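PDB 4ZR1: ceramide very long chain fatty acid hydroxylase SCS7 from Saccharomyces cerevisiae, which hydroxylates the very long chain fatty acids of ceramides, probably at C-2, using oxygen and electrons from cytochrome b5 in sphingolipid metabolism. Local coordinates for residues A[101-104]-A[105-108]; A[147-150]-A[151-155]; A[188-191]-A[192-195]. All blocks are in the same frame, centred on the assembly; numbering follows the deposited sequence.

Contact 1: A[101-104]-A[105-108]; sequences KTAW and WVVP. With BOG (octyl beta-D-glucopyranoside), chain J; BOG (octyl beta-D-glucopyranoside), chain I.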
ATOM      1  N   LYS A 101      10.745  -4.799  -8.463  1.00 65.09           N
ATOM      2  CA  LYS A 101       9.883  -4.296  -9.527  1.00 71.06           C
ATOM      3  C   LYS A 101       8.807  -5.313  -9.868  1.00 65.76           C
ATOM      4  O   LYS A 101       9.110  -6.418 -10.294  1.00 72.35           O
ATOM      5  CB  LYS A 101      10.699  -3.956 -10.770  1.00 77.52           C
ATOM      6  CG  LYS A 101      11.608  -2.740 -10.635  1.00 80.48           C
ATOM      7  CD  LYS A 101      12.073  -2.306 -12.015  1.00 94.95           C
ATOM      8  CE  LYS A 101      12.924  -1.065 -11.967  1.00117.90           C
ATOM      9  NZ  LYS A 101      14.232  -1.314 -11.307  1.00136.42           N
ATOM     10  N   THR A 102       7.547  -4.960  -9.645  1.00 62.03           N
ATOM     11  CA  THR A 102       6.468  -5.905  -9.894  1.00 63.15           C
ATOM     12  C   THR A 102       5.334  -5.196 -10.615  1.00 66.98           C
ATOM     13  O   THR A 102       4.770  -4.223 -10.107  1.00 72.44           O
ATOM     14  CB  THR A 102       5.930  -6.532  -8.598  1.00 67.38           C
ATOM     15  OG1 THR A 102       5.166  -5.553  -7.897  1.00 90.85           O
ATOM     16  CG2 THR A 102       7.078  -6.998  -7.690  1.00 60.00           C
ATOM     17  N   ALA A 103       5.011  -5.682 -11.805  1.00 65.60           N
ATOM     18  CA  ALA A 103       3.973  -5.082 -12.620  1.00 62.98           C
ATOM     19  C   ALA A 103       2.597  -5.473 -12.102  1.00 64.89           C
ATOM     20  O   ALA A 103       2.457  -6.483 -11.420  1.00 69.83           O
ATOM     21  CB  ALA A 103       4.133  -5.500 -14.060  1.00 57.87           C
ATOM     22  N   TRP A 104       1.595  -4.662 -12.434  1.00 64.96           N
ATOM     23  CA  TRP A 104       0.206  -4.902 -12.044  1.00 66.77           C
ATOM     24  C   TRP A 104      -0.275  -6.318 -12.366  1.00 68.22           C
ATOM     25  O   TRP A 104      -0.946  -6.941 -11.551  1.00 72.11           O
ATOM     26  CB  TRP A 104      -0.719  -3.890 -12.727  1.00 66.30           C
ATOM     27  CG  TRP A 104      -0.711  -3.969 -14.223  1.00 72.25           C
ATOM     28  CD1 TRP A 104       0.135  -3.322 -15.070  1.00 70.32           C
ATOM     29  CD2 TRP A 104      -1.601  -4.736 -15.053  1.00 87.37           C
ATOM     30  NE1 TRP A 104      -0.162  -3.635 -16.378  1.00 76.97           N
ATOM     31  CE2 TRP A 104      -1.224  -4.500 -16.396  1.00 86.23           C
ATOM     32  CE3 TRP A 104      -2.677  -5.593 -14.794  1.00 81.22           C
ATOM     33  CZ2 TRP A 104      -1.885  -5.090 -17.475  1.00 80.39           C
ATOM     34  CZ3 TRP A 104      -3.330  -6.187 -15.871  1.00 81.17           C
ATOM     35  CH2 TRP A 104      -2.932  -5.932 -17.192  1.00 83.00           C
ATOM     36  N   TRP A 105       0.092  -6.830 -13.537  1.00 67.45           N
ATOM     37  CA  TRP A 105      -0.397  -8.132 -13.991  1.00 74.67           C
ATOM     38  C   TRP A 105       0.204  -9.310 -13.233  1.00 66.61           C
ATOM     39  O   TRP A 105      -0.224 -10.447 -13.411  1.00 71.52           O
ATOM     40  CB  TRP A 105      -0.144  -8.309 -15.500  1.00 79.81           C
ATOM     41  CG  TRP A 105       1.275  -8.074 -15.932  1.00 70.90           C
ATOM     42  CD1 TRP A 105       1.782  -6.928 -16.452  1.00 62.15           C
ATOM     43  CD2 TRP A 105       2.365  -9.010 -15.879  1.00 70.21           C
ATOM     44  NE1 TRP A 105       3.121  -7.081 -16.725  1.00 73.81           N
ATOM     45  CE2 TRP A 105       3.506  -8.350 -16.382  1.00 62.03           C
ATOM     46  CE3 TRP A 105       2.489 -10.339 -15.448  1.00 73.50           C
ATOM     47  CZ2 TRP A 105       4.753  -8.969 -16.483  1.00 53.90           C
ATOM     48  CZ3 TRP A 105       3.735 -10.959 -15.544  1.00 75.02           C
ATOM     49  CH2 TRP A 105       4.851 -10.269 -16.054  1.00 63.85           C
ATOM     50  N   VAL A 106       1.189  -9.049 -12.385  1.00 66.71           N
ATOM     51  CA  VAL A 106       1.862 -10.132 -11.683  1.00 63.63           C
ATOM     52  C   VAL A 106       0.944 -10.775 -10.637  1.00 71.81           C
ATOM     53  O   VAL A 106       0.939 -12.003 -10.462  1.00 70.35           O
ATOM     54  CB  VAL A 106       3.158  -9.626 -11.015  1.00 56.48           C
ATOM     55  CG1 VAL A 106       3.799 -10.721 -10.152  1.00 55.53           C
ATOM     56  CG2 VAL A 106       4.113  -9.159 -12.073  1.00 53.09           C
ATOM     57  N   VAL A 107       0.160  -9.947  -9.952  1.00 65.55           N
ATOM     58  CA  VAL A 107      -0.720 -10.442  -8.903  1.00 64.41           C
ATOM     59  C   VAL A 107      -1.817 -11.386  -9.439  1.00 65.69           C
ATOM     60  O   VAL A 107      -1.975 -12.499  -8.926  1.00 69.59           O
ATOM     61  CB  VAL A 107      -1.372  -9.281  -8.134  1.00 68.66           C
ATOM     62  CG1 VAL A 107      -2.244  -9.827  -7.021  1.00 64.19           C
ATOM     63  CG2 VAL A 107      -0.307  -8.329  -7.601  1.00 63.04           C
ATOM     64  N   PRO A 108      -2.574 -10.967 -10.472  1.00 64.50           N
ATOM     65  CA  PRO A 108      -3.553 -11.935 -10.989  1.00 69.37           C
ATOM     66  C   PRO A 108      -2.936 -13.241 -11.514  1.00 68.95           C
ATOM     67  O   PRO A 108      -3.467 -14.303 -11.179  1.00 69.85           O
ATOM     68  CB  PRO A 108      -4.229 -11.181 -12.137  1.00 71.29           C
ATOM     69  CG  PRO A 108      -3.958  -9.740 -11.879  1.00 72.25           C
ATOM     70  CD  PRO A 108      -2.641  -9.681 -11.196  1.00 67.52           C
TER
HETATM   71  C1  BOG J 408       7.669  -5.483 -21.110  1.00137.53           C
HETATM   72  O1  BOG J 408       7.007  -6.719 -21.108  1.00129.82           O
HETATM   73  C2  BOG J 408       6.658  -4.380 -21.280  1.00142.93           C
HETATM   74  O2  BOG J 408       5.911  -4.611 -22.449  1.00149.08           O
HETATM   75  C3  BOG J 408       7.409  -3.071 -21.384  1.00142.51           C
HETATM   76  O3  BOG J 408       6.494  -2.004 -21.376  1.00134.64           O
HETATM   77  C4  BOG J 408       8.334  -2.939 -20.193  1.00146.69           C
HETATM   78  O4  BOG J 408       9.158  -1.805 -20.338  1.00151.03           O
HETATM   79  C5  BOG J 408       9.186  -4.181 -20.064  1.00140.82           C
HETATM   80  O5  BOG J 408       8.348  -5.297 -19.893  1.00138.29           O
HETATM   81  C6  BOG J 408      10.110  -4.046 -18.874  1.00137.82           C
HETATM   82  O6  BOG J 408      11.285  -3.372 -19.268  1.00136.97           O
HETATM   83  C1' BOG J 408       6.499  -7.065 -19.844  1.00121.26           C
HETATM   84  C2' BOG J 408       4.998  -6.877 -19.832  1.00113.48           C
HETATM   85  C3' BOG J 408       4.340  -8.020 -20.577  1.00107.43           C
HETATM   86  C4' BOG J 408       3.377  -8.744 -19.658  1.00100.64           C
HETATM   87  C5' BOG J 408       3.574 -10.245 -19.748  1.00 91.10           C
HETATM   88  C6' BOG J 408       2.300 -10.963 -19.346  1.00 78.92           C
HETATM   89  C7' BOG J 408       2.643 -12.408 -19.047  1.00 72.75           C
HETATM   90  C8' BOG J 408       1.497 -13.109 -18.341  1.00 62.77           C
HETATM   91  C1  BOG I 407       1.853  -3.867 -20.535  1.00147.00           C
HETATM   92  O1  BOG I 407       0.850  -4.672 -21.102  1.00137.38           O
HETATM   93  C2  BOG I 407       2.536  -3.162 -21.682  1.00152.86           C
HETATM   94  O2  BOG I 407       3.161  -4.121 -22.503  1.00154.18           O
HETATM   95  C3  BOG I 407       3.560  -2.176 -21.172  1.00154.31           C
HETATM   96  O3  BOG I 407       3.996  -1.384 -22.250  1.00157.34           O
HETATM   97  C4  BOG I 407       2.944  -1.286 -20.117  1.00152.93           C
HETATM   98  O4  BOG I 407       3.952  -0.503 -19.515  1.00148.40           O
HETATM   99  C5  BOG I 407       2.261  -2.135 -19.067  1.00152.31           C
HETATM  100  O5  BOG I 407       1.257  -2.921 -19.673  1.00151.11           O
HETATM  101  C6  BOG I 407       1.646  -1.227 -18.016  1.00146.37           C
HETATM  102  O6  BOG I 407       2.593  -0.912 -17.016  1.00139.33           O
HETATM  103  C1' BOG I 407       0.692  -5.935 -20.506  1.00122.53           C
HETATM  104  C2' BOG I 407      -0.425  -6.660 -21.222  1.00107.00           C
HETATM  105  C3' BOG I 407      -1.291  -7.376 -20.211  1.00 94.52           C
HETATM  106  C4' BOG I 407      -0.755  -8.768 -19.976  1.00 89.15           C
HETATM  107  C5' BOG I 407      -1.901  -9.732 -19.762  1.00 93.30           C
HETATM  108  C6' BOG I 407      -2.487  -9.578 -18.372  1.00 99.71           C
HETATM  109  C7' BOG I 407      -2.984 -10.926 -17.873  1.00 95.73           C
HETATM  110  C8' BOG I 407      -3.742 -10.776 -16.565  1.00 85.83           C
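Trp-105 turns the edge of its indole to the face of Trp-104 in a T-shaped pair, the planes at 86° and the centroids of the five-membered rings 5.0 Å apart. The bump that settles on the Trp-104 face is Trp-105 CB, a CH-pi contact 3.7 Å from the centroid of the Trp-104 six-membered ring. Trp-104 CG sits between its own backbone N and carbonyl carbon (chi1 62°), which folds the indole back against the next residue. The Trp-105 ring is a slab wedged between two layers. Ala-103 CB lies over one face, 3.6 Å from Trp-105 CD1, with Val-106 CG2 on the same side, a little farther from the plane; the octyl tail of one octyl glucoside covers the opposite face, its C4' 3.3 Å from Trp-105 CE2. A second detergent fills the corner between the indoles, its sugar C6 3.4 Å from Trp-104 NE1 and its tail passing Trp-105 CB. In the backbone, Val-106 N donates to Ala-103 O over 3.0 Å, from above the carbonyl plane. An alanine in place of Trp-104 is likely to open a gap under Trp-105 CB and leave Phe-233 without the ring it meets. Ala-103 to Val-106 form a type I beta turn leading into the first transmembrane helix, and tryptophans packed on sugar and alkyl chain are consistent with the interfacial aromatic belt of membrane proteins.

Contact 2: A[147-150]-A[151-155]; sequences YGLH and RFLFH. With ZN (zinc ion), chain D.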
ATOM      1  N   TYR A 147      -8.397  -3.208   5.604  1.00 68.79           N
ATOM      2  CA  TYR A 147      -8.468  -2.040   6.488  1.00 68.09           C
ATOM      3  C   TYR A 147      -7.444  -2.114   7.624  1.00 71.47           C
ATOM      4  O   TYR A 147      -6.804  -1.115   7.945  1.00 78.32           O
ATOM      5  CB  TYR A 147      -9.881  -1.884   7.075  1.00 65.53           C
ATOM      6  CG  TYR A 147     -10.019  -0.703   8.011  1.00 71.30           C
ATOM      7  CD1 TYR A 147     -10.307   0.565   7.522  1.00 73.65           C
ATOM      8  CD2 TYR A 147      -9.838  -0.853   9.384  1.00 68.04           C
ATOM      9  CE1 TYR A 147     -10.418   1.649   8.375  1.00 73.13           C
ATOM     10  CE2 TYR A 147      -9.946   0.217  10.237  1.00 68.24           C
ATOM     11  CZ  TYR A 147     -10.240   1.468   9.728  1.00 74.06           C
ATOM     12  OH  TYR A 147     -10.348   2.539  10.582  1.00 79.26           O
ATOM     13  N   GLY A 148      -7.296  -3.293   8.229  1.00 73.64           N
ATOM     14  CA  GLY A 148      -6.445  -3.463   9.399  1.00 71.77           C
ATOM     15  C   GLY A 148      -4.952  -3.408   9.125  1.00 75.82           C
ATOM     16  O   GLY A 148      -4.211  -2.712   9.826  1.00 76.46           O
ATOM     17  N   LEU A 149      -4.502  -4.157   8.120  1.00 70.66           N
ATOM     18  CA  LEU A 149      -3.113  -4.092   7.684  1.00 70.40           C
ATOM     19  C   LEU A 149      -2.728  -2.670   7.315  1.00 73.21           C
ATOM     20  O   LEU A 149      -1.709  -2.157   7.772  1.00 69.99           O
ATOM     21  CB  LEU A 149      -2.867  -5.013   6.495  1.00 70.04           C
ATOM     22  CG  LEU A 149      -2.937  -6.489   6.860  1.00 74.24           C
ATOM     23  CD1 LEU A 149      -2.541  -7.360   5.682  1.00 69.78           C
ATOM     24  CD2 LEU A 149      -2.042  -6.744   8.057  1.00 72.72           C
ATOM     25  N   HIS A 150      -3.562  -2.034   6.499  1.00 68.20           N
ATOM     26  CA  HIS A 150      -3.271  -0.693   6.033  1.00 68.94           C
ATOM     27  C   HIS A 150      -3.151   0.298   7.177  1.00 76.73           C
ATOM     28  O   HIS A 150      -2.189   1.062   7.245  1.00 82.35           O
ATOM     29  CB  HIS A 150      -4.341  -0.221   5.062  1.00 69.78           C
ATOM     30  CG  HIS A 150      -3.969   1.033   4.340  1.00 74.33           C
ATOM     31  ND1 HIS A 150      -4.843   1.709   3.518  1.00 76.10           N
ATOM     32  CD2 HIS A 150      -2.808   1.728   4.315  1.00 68.68           C
ATOM     33  CE1 HIS A 150      -4.238   2.774   3.021  1.00 64.74           C
ATOM     34  NE2 HIS A 150      -3.003   2.807   3.488  1.00 73.19           N
ATOM     35  N   ARG A 151      -4.118   0.281   8.086  1.00 76.60           N
ATOM     36  CA  ARG A 151      -4.145   1.268   9.166  1.00 79.81           C
ATOM     37  C   ARG A 151      -3.144   0.991  10.288  1.00 82.23           C
ATOM     38  O   ARG A 151      -2.508   1.917  10.807  1.00 80.11           O
ATOM     39  CB  ARG A 151      -5.552   1.355   9.756  1.00 84.15           C
ATOM     40  CG  ARG A 151      -5.650   2.258  10.968  1.00 83.93           C
ATOM     41  CD  ARG A 151      -7.076   2.415  11.400  1.00 83.26           C
ATOM     42  NE  ARG A 151      -7.182   3.003  12.729  1.00 85.69           N
ATOM     43  CZ  ARG A 151      -8.334   3.177  13.362  1.00 81.84           C
ATOM     44  NH1 ARG A 151      -9.470   2.796  12.786  1.00 77.95           N
ATOM     45  NH2 ARG A 151      -8.348   3.718  14.570  1.00 87.13           N
ATOM     46  N   PHE A 152      -3.004  -0.279  10.664  1.00 72.64           N
ATOM     47  CA  PHE A 152      -2.248  -0.609  11.860  1.00 74.85           C
ATOM     48  C   PHE A 152      -0.857  -1.195  11.584  1.00 79.42           C
ATOM     49  O   PHE A 152       0.057  -1.011  12.389  1.00 85.75           O
ATOM     50  CB  PHE A 152      -3.065  -1.561  12.744  1.00 73.15           C
ATOM     51  CG  PHE A 152      -4.333  -0.945  13.290  1.00 77.97           C
ATOM     52  CD1 PHE A 152      -4.279   0.043  14.264  1.00 76.87           C
ATOM     53  CD2 PHE A 152      -5.577  -1.365  12.845  1.00 83.34           C
ATOM     54  CE1 PHE A 152      -5.442   0.616  14.770  1.00 78.87           C
ATOM     55  CE2 PHE A 152      -6.744  -0.794  13.348  1.00 78.76           C
ATOM     56  CZ  PHE A 152      -6.672   0.200  14.314  1.00 74.82           C
ATOM     57  N   LEU A 153      -0.668  -1.889  10.466  1.00 73.79           N
ATOM     58  CA  LEU A 153       0.683  -2.369  10.157  1.00 75.65           C
ATOM     59  C   LEU A 153       1.408  -1.412   9.206  1.00 75.76           C
ATOM     60  O   LEU A 153       2.465  -0.879   9.533  1.00 72.28           O
ATOM     61  CB  LEU A 153       0.650  -3.774   9.562  1.00 81.53           C
ATOM     62  CG  LEU A 153       2.062  -4.353   9.403  1.00 77.79           C
ATOM     63  CD1 LEU A 153       2.524  -4.918  10.733  1.00 77.18           C
ATOM     64  CD2 LEU A 153       2.131  -5.428   8.318  1.00 65.85           C
ATOM     65  N   PHE A 154       0.814  -1.174   8.043  1.00 72.36           N
ATOM     66  CA  PHE A 154       1.379  -0.261   7.061  1.00 72.24           C
ATOM     67  C   PHE A 154       1.608   1.162   7.599  1.00 75.73           C
ATOM     68  O   PHE A 154       2.626   1.787   7.308  1.00 80.72           O
ATOM     69  CB  PHE A 154       0.478  -0.203   5.832  1.00 67.85           C
ATOM     70  CG  PHE A 154       0.502  -1.449   5.012  1.00 69.11           C
ATOM     71  CD1 PHE A 154       1.292  -2.525   5.388  1.00 61.64           C
ATOM     72  CD2 PHE A 154      -0.268  -1.554   3.859  1.00 60.75           C
ATOM     73  CE1 PHE A 154       1.318  -3.681   4.628  1.00 63.82           C
ATOM     74  CE2 PHE A 154      -0.241  -2.714   3.095  1.00 55.07           C
ATOM     75  CZ  PHE A 154       0.550  -3.773   3.478  1.00 55.84           C
ATOM     76  N   HIS A 155       0.667   1.682   8.369  1.00 72.00           N
ATOM     77  CA  HIS A 155       0.846   3.012   8.933  1.00 72.33           C
ATOM     78  C   HIS A 155       1.115   2.978  10.436  1.00 78.60           C
ATOM     79  O   HIS A 155       0.575   3.787  11.179  1.00 85.11           O
ATOM     80  CB  HIS A 155      -0.368   3.889   8.629  1.00 59.66           C
ATOM     81  CG  HIS A 155      -0.434   4.337   7.203  1.00 73.05           C
ATOM     82  ND1 HIS A 155       0.201   5.471   6.751  1.00 74.09           N
ATOM     83  CD2 HIS A 155      -1.048   3.793   6.126  1.00 80.77           C
ATOM     84  CE1 HIS A 155      -0.026   5.614   5.456  1.00 79.77           C
ATOM     85  NE2 HIS A 155      -0.781   4.608   5.053  1.00 75.76           N
TER
HETATM   86 ZN    ZN D 402      -1.306   4.326   3.088  1.00 84.51          ZN
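The imidazoles of His-150 and His-155 stand side by side and meet rim to rim, planes at 45°, neither covering the other's face. At the edge of the His-155 ring, in its plane, lies His-150 O, 3.2 Å from His-155 CD2. The Phe-154 ring has Leu-149 C over one face and also stacks with His-174. One turn earlier, the edge of the Tyr-147 ring receives Arg-151 NH1, with ring and guanidinium planes 83° apart. Phe-152 CZ lies over one face of that guanidinium, and Arg-151 CG over the centre of the Phe-152 ring. The Arg-151 chain, extended from CG to NE with CG anti to the backbone N (chi1 175°), runs alongside the tyrosine to reach its OH; the NH1 to OH hydrogen bond is modelled too short for its length to be trusted. Thr-276 is a second partner of that hydroxyl. His-150 and His-155 are the two ends of an HX4H histidine box, the metal-binding signature of this family of membrane hydroxylases and desaturases: NE2 of His-150 binds zinc at 2.3 Å and NE2 of His-155 at 2.0 Å, while His-174, His-178 and His-254 complete the site. His-150 ND1 is hydrogen-bonded to Phe-263 O, which fixes the turn of the ring. In the pi-type turn before His-155, Leu-149 O is gripped twice, by Leu-153 N at 2.9 Å and by Phe-154 N at 2.7 Å, the latter nearly along the C=O axis.

Contact 3: A[188-191]-A[192-195]; sequences VMPP and TLFV. With BOG (octyl beta-D-glucopyranoside), chain E.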
ATOM      1  N   VAL A 188       1.866  -2.655  -6.416  1.00 65.97           N
ATOM      2  CA  VAL A 188       1.335  -3.928  -5.958  1.00 60.66           C
ATOM      3  C   VAL A 188       2.403  -4.675  -5.185  1.00 65.55           C
ATOM      4  O   VAL A 188       3.582  -4.339  -5.244  1.00 77.44           O
ATOM      5  CB  VAL A 188       0.815  -4.806  -7.100  1.00 57.58           C
ATOM      6  CG1 VAL A 188      -0.171  -4.011  -7.977  1.00 58.15           C
ATOM      7  CG2 VAL A 188       1.960  -5.367  -7.909  1.00 54.24           C
ATOM      8  N   MET A 189       1.971  -5.676  -4.437  1.00 69.13           N
ATOM      9  CA  MET A 189       2.858  -6.397  -3.550  1.00 73.60           C
ATOM     10  C   MET A 189       3.641  -7.419  -4.332  1.00 70.56           C
ATOM     11  O   MET A 189       3.089  -8.138  -5.154  1.00 69.74           O
ATOM     12  CB  MET A 189       2.076  -7.095  -2.444  1.00 81.15           C
ATOM     13  CG  MET A 189       1.170  -6.179  -1.659  1.00 94.49           C
ATOM     14  SD  MET A 189       0.436  -7.089  -0.298  1.00133.33           S
ATOM     15  CE  MET A 189       1.873  -7.999   0.228  1.00106.45           C
ATOM     16  N   PRO A 190       4.944  -7.484  -4.086  1.00 65.69           N
ATOM     17  CA  PRO A 190       5.728  -8.563  -4.684  1.00 63.04           C
ATOM     18  C   PRO A 190       5.353  -9.889  -4.040  1.00 60.17           C
ATOM     19  O   PRO A 190       5.146  -9.912  -2.827  1.00 62.86           O
ATOM     20  CB  PRO A 190       7.171  -8.161  -4.363  1.00 70.18           C
ATOM     21  CG  PRO A 190       7.071  -7.260  -3.232  1.00 62.45           C
ATOM     22  CD  PRO A 190       5.789  -6.513  -3.379  1.00 62.35           C
ATOM     23  N   PRO A 191       5.245 -10.972  -4.836  1.00 58.34           N
ATOM     24  CA  PRO A 191       4.786 -12.243  -4.261  1.00 61.00           C
ATOM     25  C   PRO A 191       5.687 -12.705  -3.122  1.00 66.62           C
ATOM     26  O   PRO A 191       5.204 -13.281  -2.145  1.00 76.11           O
ATOM     27  CB  PRO A 191       4.820 -13.210  -5.453  1.00 53.78           C
ATOM     28  CG  PRO A 191       4.636 -12.331  -6.648  1.00 52.76           C
ATOM     29  CD  PRO A 191       5.305 -11.018  -6.309  1.00 51.86           C
ATOM     30  N   THR A 192       6.978 -12.425  -3.237  1.00 67.29           N
ATOM     31  CA  THR A 192       7.924 -12.731  -2.171  1.00 71.61           C
ATOM     32  C   THR A 192       7.456 -12.151  -0.836  1.00 71.91           C
ATOM     33  O   THR A 192       7.433 -12.852   0.176  1.00 71.05           O
ATOM     34  CB  THR A 192       9.332 -12.200  -2.502  1.00 74.46           C
ATOM     35  OG1 THR A 192       9.804 -12.821  -3.704  1.00 81.20           O
ATOM     36  CG2 THR A 192      10.292 -12.519  -1.385  1.00 75.37           C
ATOM     37  N   LEU A 193       7.067 -10.880  -0.820  1.00 71.77           N
ATOM     38  CA  LEU A 193       6.551 -10.317   0.424  1.00 70.26           C
ATOM     39  C   LEU A 193       5.151 -10.823   0.742  1.00 74.53           C
ATOM     40  O   LEU A 193       4.828 -11.037   1.912  1.00 75.25           O
ATOM     41  CB  LEU A 193       6.527  -8.788   0.406  1.00 74.10           C
ATOM     42  CG  LEU A 193       7.850  -8.025   0.384  1.00 84.66           C
ATOM     43  CD1 LEU A 193       7.586  -6.525   0.525  1.00 94.48           C
ATOM     44  CD2 LEU A 193       8.823  -8.521   1.442  1.00 85.32           C
ATOM     45  N   PHE A 194       4.312 -11.002  -0.282  1.00 70.38           N
ATOM     46  CA  PHE A 194       2.940 -11.422  -0.022  1.00 62.27           C
ATOM     47  C   PHE A 194       2.897 -12.775   0.701  1.00 66.54           C
ATOM     48  O   PHE A 194       2.111 -12.971   1.633  1.00 66.82           O
ATOM     49  CB  PHE A 194       2.121 -11.494  -1.306  1.00 62.75           C
ATOM     50  CG  PHE A 194       0.743 -12.050  -1.084  1.00 68.05           C
ATOM     51  CD1 PHE A 194      -0.244 -11.266  -0.502  1.00 62.24           C
ATOM     52  CD2 PHE A 194       0.447 -13.368  -1.400  1.00 67.33           C
ATOM     53  CE1 PHE A 194      -1.500 -11.779  -0.248  1.00 61.60           C
ATOM     54  CE2 PHE A 194      -0.817 -13.888  -1.155  1.00 70.27           C
ATOM     55  CZ  PHE A 194      -1.788 -13.094  -0.575  1.00 64.51           C
ATOM     56  N   VAL A 195       3.758 -13.693   0.279  1.00 64.42           N
ATOM     57  CA  VAL A 195       3.842 -15.024   0.869  1.00 65.58           C
ATOM     58  C   VAL A 195       4.153 -14.989   2.373  1.00 71.23           C
ATOM     59  O   VAL A 195       3.543 -15.715   3.160  1.00 70.06           O
ATOM     60  CB  VAL A 195       4.903 -15.859   0.135  1.00 64.87           C
ATOM     61  CG1 VAL A 195       5.173 -17.160   0.868  1.00 70.97           C
ATOM     62  CG2 VAL A 195       4.464 -16.109  -1.307  1.00 58.86           C
TER
HETATM   63  C1  BOG E 403       5.784  -2.767  -1.593  1.00 99.27           C
HETATM   64  O1  BOG E 403       6.826  -3.052  -2.501  1.00111.22           O
HETATM   65  C2  BOG E 403       4.872  -1.737  -2.215  1.00 92.87           C
HETATM   66  O2  BOG E 403       5.594  -0.531  -2.299  1.00 94.70           O
HETATM   67  C3  BOG E 403       3.676  -1.485  -1.326  1.00 86.38           C
HETATM   68  O3  BOG E 403       2.689  -0.699  -1.956  1.00 71.65           O
HETATM   69  C4  BOG E 403       3.066  -2.765  -0.842  1.00 90.54           C
HETATM   70  O4  BOG E 403       2.135  -2.431   0.160  1.00102.93           O
HETATM   71  C5  BOG E 403       4.141  -3.639  -0.255  1.00 96.87           C
HETATM   72  O5  BOG E 403       5.075  -3.942  -1.269  1.00100.44           O
HETATM   73  C6  BOG E 403       3.459  -4.876   0.311  1.00100.38           C
HETATM   74  O6  BOG E 403       4.293  -6.013   0.292  1.00100.96           O
HETATM   75  C1' BOG E 403       8.120  -3.073  -1.933  1.00103.99           C
HETATM   76  C2' BOG E 403       9.171  -3.365  -2.983  1.00 91.02           C
HETATM   77  C3' BOG E 403      10.368  -3.999  -2.302  1.00 90.45           C
HETATM   78  C4' BOG E 403      10.698  -5.359  -2.888  1.00 89.65           C
HETATM   79  C5' BOG E 403      11.210  -6.291  -1.804  1.00 82.50           C
HETATM   80  C6' BOG E 403      11.926  -7.464  -2.429  1.00 81.12           C
HETATM   81  C7' BOG E 403      12.280  -8.482  -1.370  1.00 88.41           C
HETATM   82  C8' BOG E 403      13.500  -8.012  -0.611  1.00 92.06           C
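Met-189 and Phe-194 meet methyl to ring edge, while Pro-191, the residue most enclosed by the following turn, starts the helix between them. Met-189 reaches forward with CG anti to its carbonyl carbon, and a bend at the last torsion (chi3 42°) curls the methyl toward the helix. Met-189 CE comes 3.6 Å from Phe-194 CA and lies in the plane of the phenyl ring, at the edge beside CD1, so this touch leaves the faces of the ring to other partners: Tyr-225 stacks on it and Trp-111 meets it at an angle. Pro-191 gives its carbonyl to the first helical turn. Its O accepts from Val-195 N at 2.9 Å in a nearly straight bond (N-H...O angle 165°), and Val-195 CG2 lies beside that oxygen. The pyrrolidine of Pro-191 touches Val-106 and Trp-111 of helix 106-125. One step earlier, Pro-190 occupies the N-cap position; its O accepts from Phe-194 N at 2.9 Å, with the donor in the carbonyl plane. The Pro-190 ring and the Leu-193 side chain cross obliquely, CG to CG at 3.8 Å. An octyl glucoside lies over this apolar patch: its O6 is 3.3 Å from Leu-193 CD1, and its O5 is 3.4 Å from Pro-190 CD. These are contacts with carbon; hydrogen bonds of the sugar go to the backbone carbonyls of Leu-173, Arg-186 and Leu-187. Chemically, a proline pair suits this entry into the third transmembrane helix: neither ring nitrogen carries a hydrogen needing an acceptor, both carbonyls are used by the helix, and what remains between the side chains is carbon against carbon.

Overall arrangement
Contacts 1 and 3 touch directly, their centres about 9 Å apart: Thr-102 CG2 lies 3.5 Å from Pro-190 CB, and Val-107 CG2 lies 3.7 Å from Val-188 CB, so the entries to helices 106-125 and 191-208 pack against each other. Contact 2, on helix 128-154, touches neither; its nearest atoms are about 5 Å from those of contact 3 and about 12 Å from those of contact 1. It supplies two zinc ligands directly. The Met-189 side chain of contact 3 is about 7 Å from that of His-232, a ligand of the second zinc site, and the Val-107 side chain of contact 1 is about 9 Å from the same histidine side chain. Contacts 2 and 3 also share the tridecane pocket, through Leu-149 and Phe-194.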